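Long-range contact in petrobactin biosynthesis protein AsbB (Bacillus anthracis, PDB 3TO3), which catalyses the ATP-dependent condensation of spermidine with citryl-spermidine intermediates on the pathway to the siderophore petrobactin: residues 254-262 / 355-366. Sequence-based numbering, arbitrary orientation.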
loop_
_atom_site.group_PDB
_atom_site.type_symbol
_atom_site.label_atom_id
_atom_site.label_comp_id
_atom_site.label_asym_id
_atom_site.label_seq_id
_atom_site.Cartn_x
_atom_site.Cartn_y
_atom_site.Cartn_z
ATOM N N PHE B 254 9.801 3.683 5.013
ATOM C CA PHE B 254 8.796 4.176 5.929
ATOM C C PHE B 254 9.169 5.430 6.737
ATOM O O PHE B 254 8.468 6.452 6.685
ATOM C CB PHE B 254 8.155 3.053 6.762
ATOM C CG PHE B 254 6.857 3.457 7.369
ATOM C CD1 PHE B 254 5.691 3.411 6.624
ATOM C CD2 PHE B 254 6.805 3.948 8.678
ATOM C CE1 PHE B 254 4.473 3.806 7.177
ATOM C CE2 PHE B 254 5.606 4.351 9.236
ATOM C CZ PHE B 254 4.433 4.277 8.490
ATOM N N ILE B 255 10.219 5.319 7.552
ATOM C CA ILE B 255 10.672 6.451 8.349
ATOM C C ILE B 255 11.012 7.691 7.508
ATOM O O ILE B 255 10.448 8.755 7.725
ATOM C CB ILE B 255 11.882 6.121 9.252
ATOM C CG1 ILE B 255 11.686 4.805 9.978
ATOM C CG2 ILE B 255 12.053 7.224 10.292
ATOM C CD1 ILE B 255 10.434 4.771 10.800
ATOM N N ILE B 256 11.917 7.552 6.549
ATOM C CA ILE B 256 12.355 8.702 5.772
ATOM C C ILE B 256 11.177 9.406 5.137
ATOM O O ILE B 256 11.127 10.636 5.101
ATOM C CB ILE B 256 13.328 8.315 4.647
ATOM C CG1 ILE B 256 14.659 7.878 5.221
ATOM C CG2 ILE B 256 13.639 9.505 3.787
ATOM C CD1 ILE B 256 15.772 7.905 4.212
ATOM N N SER B 257 10.236 8.639 4.594
ATOM C CA SER B 257 9.156 9.276 3.866
ATOM C C SER B 257 8.056 9.793 4.780
ATOM O O SER B 257 7.385 10.753 4.427
ATOM C CB SER B 257 8.583 8.352 2.799
ATOM O OG SER B 257 8.112 7.160 3.392
ATOM N N ASN B 258 7.803 9.119 5.901
ATOM C CA ASN B 258 6.751 9.585 6.825
ATOM C C ASN B 258 7.162 10.483 8.005
ATOM O O ASN B 258 6.328 10.959 8.760
ATOM C CB ASN B 258 5.982 8.381 7.371
ATOM C CG ASN B 258 5.192 7.647 6.282
ATOM O OD1 ASN B 258 5.664 6.670 5.704
ATOM N ND2 ASN B 258 3.979 8.096 6.039
ATOM N N TYR B 259 8.452 10.561 8.252
ATOM C CA TYR B 259 9.039 11.426 9.267
ATOM C C TYR B 259 9.720 12.675 8.793
ATOM O O TYR B 259 10.596 13.172 9.509
ATOM C CB TYR B 259 9.867 10.699 10.297
ATOM C CG TYR B 259 9.148 9.642 11.089
ATOM C CD1 TYR B 259 8.629 8.503 10.470
ATOM C CD2 TYR B 259 9.043 9.742 12.472
ATOM C CE1 TYR B 259 8.007 7.507 11.216
ATOM C CE2 TYR B 259 8.441 8.743 13.227
ATOM C CZ TYR B 259 7.932 7.628 12.602
ATOM O OH TYR B 259 7.334 6.642 13.359
ATOM N N ALA B 260 9.536 13.022 7.526
ATOM C CA ALA B 260 10.272 14.147 6.977
ATOM C C ALA B 260 10.255 15.347 7.921
ATOM O O ALA B 260 11.258 16.028 8.079
ATOM C CB ALA B 260 9.707 14.554 5.608
ATOM N N GLU B 261 9.137 15.630 8.556
ATOM C CA GLU B 261 9.108 16.842 9.376
ATOM C C GLU B 261 10.006 16.705 10.639
ATOM O O GLU B 261 10.626 17.655 11.073
ATOM C CB GLU B 261 7.664 17.265 9.671
ATOM C CG GLU B 261 7.297 17.336 11.139
ATOM C CD GLU B 261 5.793 17.168 11.400
ATOM O OE1 GLU B 261 5.058 16.720 10.477
ATOM O OE2 GLU B 261 5.360 17.484 12.538
ATOM N N ASP B 262 10.108 15.506 11.185
ATOM C CA ASP B 262 11.023 15.227 12.290
ATOM C C ASP B 262 12.475 15.292 11.818
ATOM O O ASP B 262 13.341 15.738 12.534
ATOM C CB ASP B 262 10.754 13.824 12.879
ATOM C CG ASP B 262 9.277 13.562 13.124
ATOM O OD1 ASP B 262 8.870 13.489 14.304
ATOM O OD2 ASP B 262 8.519 13.441 12.131
ATOM N N TYR B 355 10.589 5.974 19.812
ATOM C CA TYR B 355 10.286 7.349 19.479
ATOM C C TYR B 355 8.824 7.340 19.069
ATOM O O TYR B 355 8.464 6.692 18.096
ATOM C CB TYR B 355 11.160 7.785 18.316
ATOM C CG TYR B 355 10.949 9.211 17.861
ATOM C CD1 TYR B 355 11.686 10.251 18.418
ATOM C CD2 TYR B 355 10.040 9.515 16.854
ATOM C CE1 TYR B 355 11.521 11.565 17.993
ATOM C CE2 TYR B 355 9.883 10.819 16.399
ATOM C CZ TYR B 355 10.617 11.841 16.975
ATOM O OH TYR B 355 10.465 13.132 16.527
ATOM N N ASP B 356 7.986 8.010 19.846
ATOM C CA ASP B 356 6.538 7.874 19.726
ATOM C C ASP B 356 5.919 9.245 19.804
ATOM O O ASP B 356 6.088 9.937 20.786
ATOM C CB ASP B 356 5.972 7.012 20.869
ATOM C CG ASP B 356 4.431 6.981 20.892
ATOM O OD1 ASP B 356 3.829 6.882 22.002
ATOM O OD2 ASP B 356 3.820 7.043 19.796
ATOM N N THR B 357 5.170 9.610 18.776
ATOM C CA THR B 357 4.468 10.879 18.744
ATOM C C THR B 357 2.962 10.666 18.708
ATOM O O THR B 357 2.464 9.539 18.794
ATOM C CB THR B 357 4.886 11.696 17.515
ATOM O OG1 THR B 357 4.538 10.987 16.314
ATOM C CG2 THR B 357 6.391 11.931 17.545
ATOM N N ASN B 358 2.243 11.771 18.606
ATOM C CA ASN B 358 0.806 11.742 18.380
ATOM C C ASN B 358 0.417 10.843 17.206
ATOM O O ASN B 358 -0.402 9.931 17.367
ATOM C CB ASN B 358 0.285 13.165 18.098
ATOM C CG ASN B 358 -0.082 13.927 19.365
ATOM O OD1 ASN B 358 -0.475 13.330 20.373
ATOM N ND2 ASN B 358 0.032 15.254 19.310
ATOM N N LYS B 359 1.060 11.057 16.054
ATOM C CA LYS B 359 0.477 10.670 14.770
ATOM C C LYS B 359 -0.025 9.225 14.780
ATOM O O LYS B 359 0.678 8.303 15.213
ATOM C CB LYS B 359 1.478 10.865 13.619
ATOM C CG LYS B 359 2.161 12.230 13.533
ATOM C CD LYS B 359 1.806 12.975 12.239
ATOM C CE LYS B 359 2.154 12.179 10.986
ATOM N NZ LYS B 359 1.019 12.136 10.006
ATOM N N LYS B 360 -1.261 9.051 14.318
ATOM C CA LYS B 360 -1.899 7.743 14.188
ATOM C C LYS B 360 -1.208 6.863 13.160
ATOM O O LYS B 360 -1.109 5.640 13.334
ATOM C CB LYS B 360 -3.343 7.932 13.738
ATOM C CG LYS B 360 -4.138 6.641 13.595
ATOM C CD LYS B 360 -5.388 6.862 12.717
ATOM C CE LYS B 360 -6.089 8.192 13.020
ATOM N NZ LYS B 360 -7.545 8.099 12.696
ATOM N N ALA B 361 -0.761 7.502 12.079
ATOM C CA ALA B 361 -0.187 6.811 10.918
ATOM C C ALA B 361 1.190 6.190 11.173
ATOM O O ALA B 361 1.554 5.206 10.564
ATOM C CB ALA B 361 -0.134 7.759 9.697
ATOM N N THR B 362 1.964 6.808 12.043
ATOM C CA THR B 362 3.271 6.303 12.438
ATOM C C THR B 362 3.243 5.514 13.739
ATOM O O THR B 362 4.290 5.231 14.317
ATOM C CB THR B 362 4.283 7.431 12.482
ATOM O OG1 THR B 362 3.796 8.437 13.367
ATOM C CG2 THR B 362 4.405 8.046 11.072
ATOM N N TYR B 363 2.046 5.259 14.259
ATOM C CA TYR B 363 1.920 4.593 15.542
ATOM C C TYR B 363 2.660 3.252 15.552
ATOM O O TYR B 363 2.345 2.355 14.759
ATOM C CB TYR B 363 0.439 4.336 15.810
ATOM C CG TYR B 363 0.114 3.899 17.226
ATOM C CD1 TYR B 363 0.441 4.707 18.318
ATOM C CD2 TYR B 363 -0.552 2.701 17.471
ATOM C CE1 TYR B 363 0.137 4.320 19.611
ATOM C CE2 TYR B 363 -0.870 2.307 18.764
ATOM C CZ TYR B 363 -0.523 3.123 19.828
ATOM O OH TYR B 363 -0.826 2.745 21.109
ATOM N N GLY B 364 3.596 3.101 16.497
ATOM C CA GLY B 364 4.396 1.891 16.629
ATOM C C GLY B 364 5.539 1.676 15.663
ATOM O O GLY B 364 6.187 0.617 15.644
ATOM N N SER B 365 5.801 2.697 14.864
ATOM C CA SER B 365 6.687 2.564 13.718
ATOM C C SER B 365 8.167 2.700 13.989
ATOM O O SER B 365 8.964 2.393 13.118
ATOM C CB SER B 365 6.282 3.580 12.645
ATOM O OG SER B 365 5.096 3.123 12.013
ATOM N N LEU B 366 8.551 3.263 15.128
ATOM C CA LEU B 366 9.965 3.321 15.440
ATOM C C LEU B 366 10.237 2.870 16.879
ATOM O O LEU B 366 10.225 3.671 17.799
ATOM C CB LEU B 366 10.340 4.788 15.269
ATOM C CG LEU B 366 11.778 5.197 15.129
ATOM C CD1 LEU B 366 12.426 4.333 14.122
ATOM C CD2 LEU B 366 11.706 6.621 14.665
HETATM O O HOH W 1 6.608 7.114 15.901
#
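Tyr259 reaches from the break between helices 248-258 and 260-264 into the loop that joins strands 345-355 and 367-371. The methyl CG2 of Thr362 sits 3.6 Å from Tyr259 CE1. The Tyr259 and Tyr355 side chains run alongside in opposing senses, with Tyr259 CE2 4.0 Å from Tyr355 CD2. Ile255 extends the apolar patch and lies roughly perpendicular to Leu366, CD1 to CD1 at 3.9 Å. Ile268 of strand 268-273 touches Tyr259, Tyr355 and Leu366 as well.

Phe254 meets the turn at residues 362-365. With CG anti to the backbone N (chi1 -162°), the far rim of its ring, CE2 and CZ, meets Ser365 and the carbonyl of Ala361. The Ala361 oxygen lies at the ring edge, in its plane, 3.7 Å from Phe254 CZ. Ser365 packs CB against Phe254 and Tyr259, while its OG is hydrogen-bonded to Asn303.

The polar edge begins at Tyr259 OH. It shares a hydrogen bond of 2.7 Å with a water. That water lies 2.9 Å from Tyr355 O, to which it can donate. Tyr355 OH donates to Asp262 OD1 at 2.8 Å, and OD1 accepts with its anti lone pair. The carboxylate and ring planes stand 75° apart. Lys359 and Lys360 of the same loop form salt bridges with Glu126 and Asp119 of the second subunit, so the contact borders the dimer interface.

Within the IucA/IucC family region, the contact thus packs Tyr259, the N-cap residue of helix 260-264, against a loop containing the type II turn Thr362-Ser365. The bond from Tyr355 would help to stabilise the charged form of the Asp262 carboxylate.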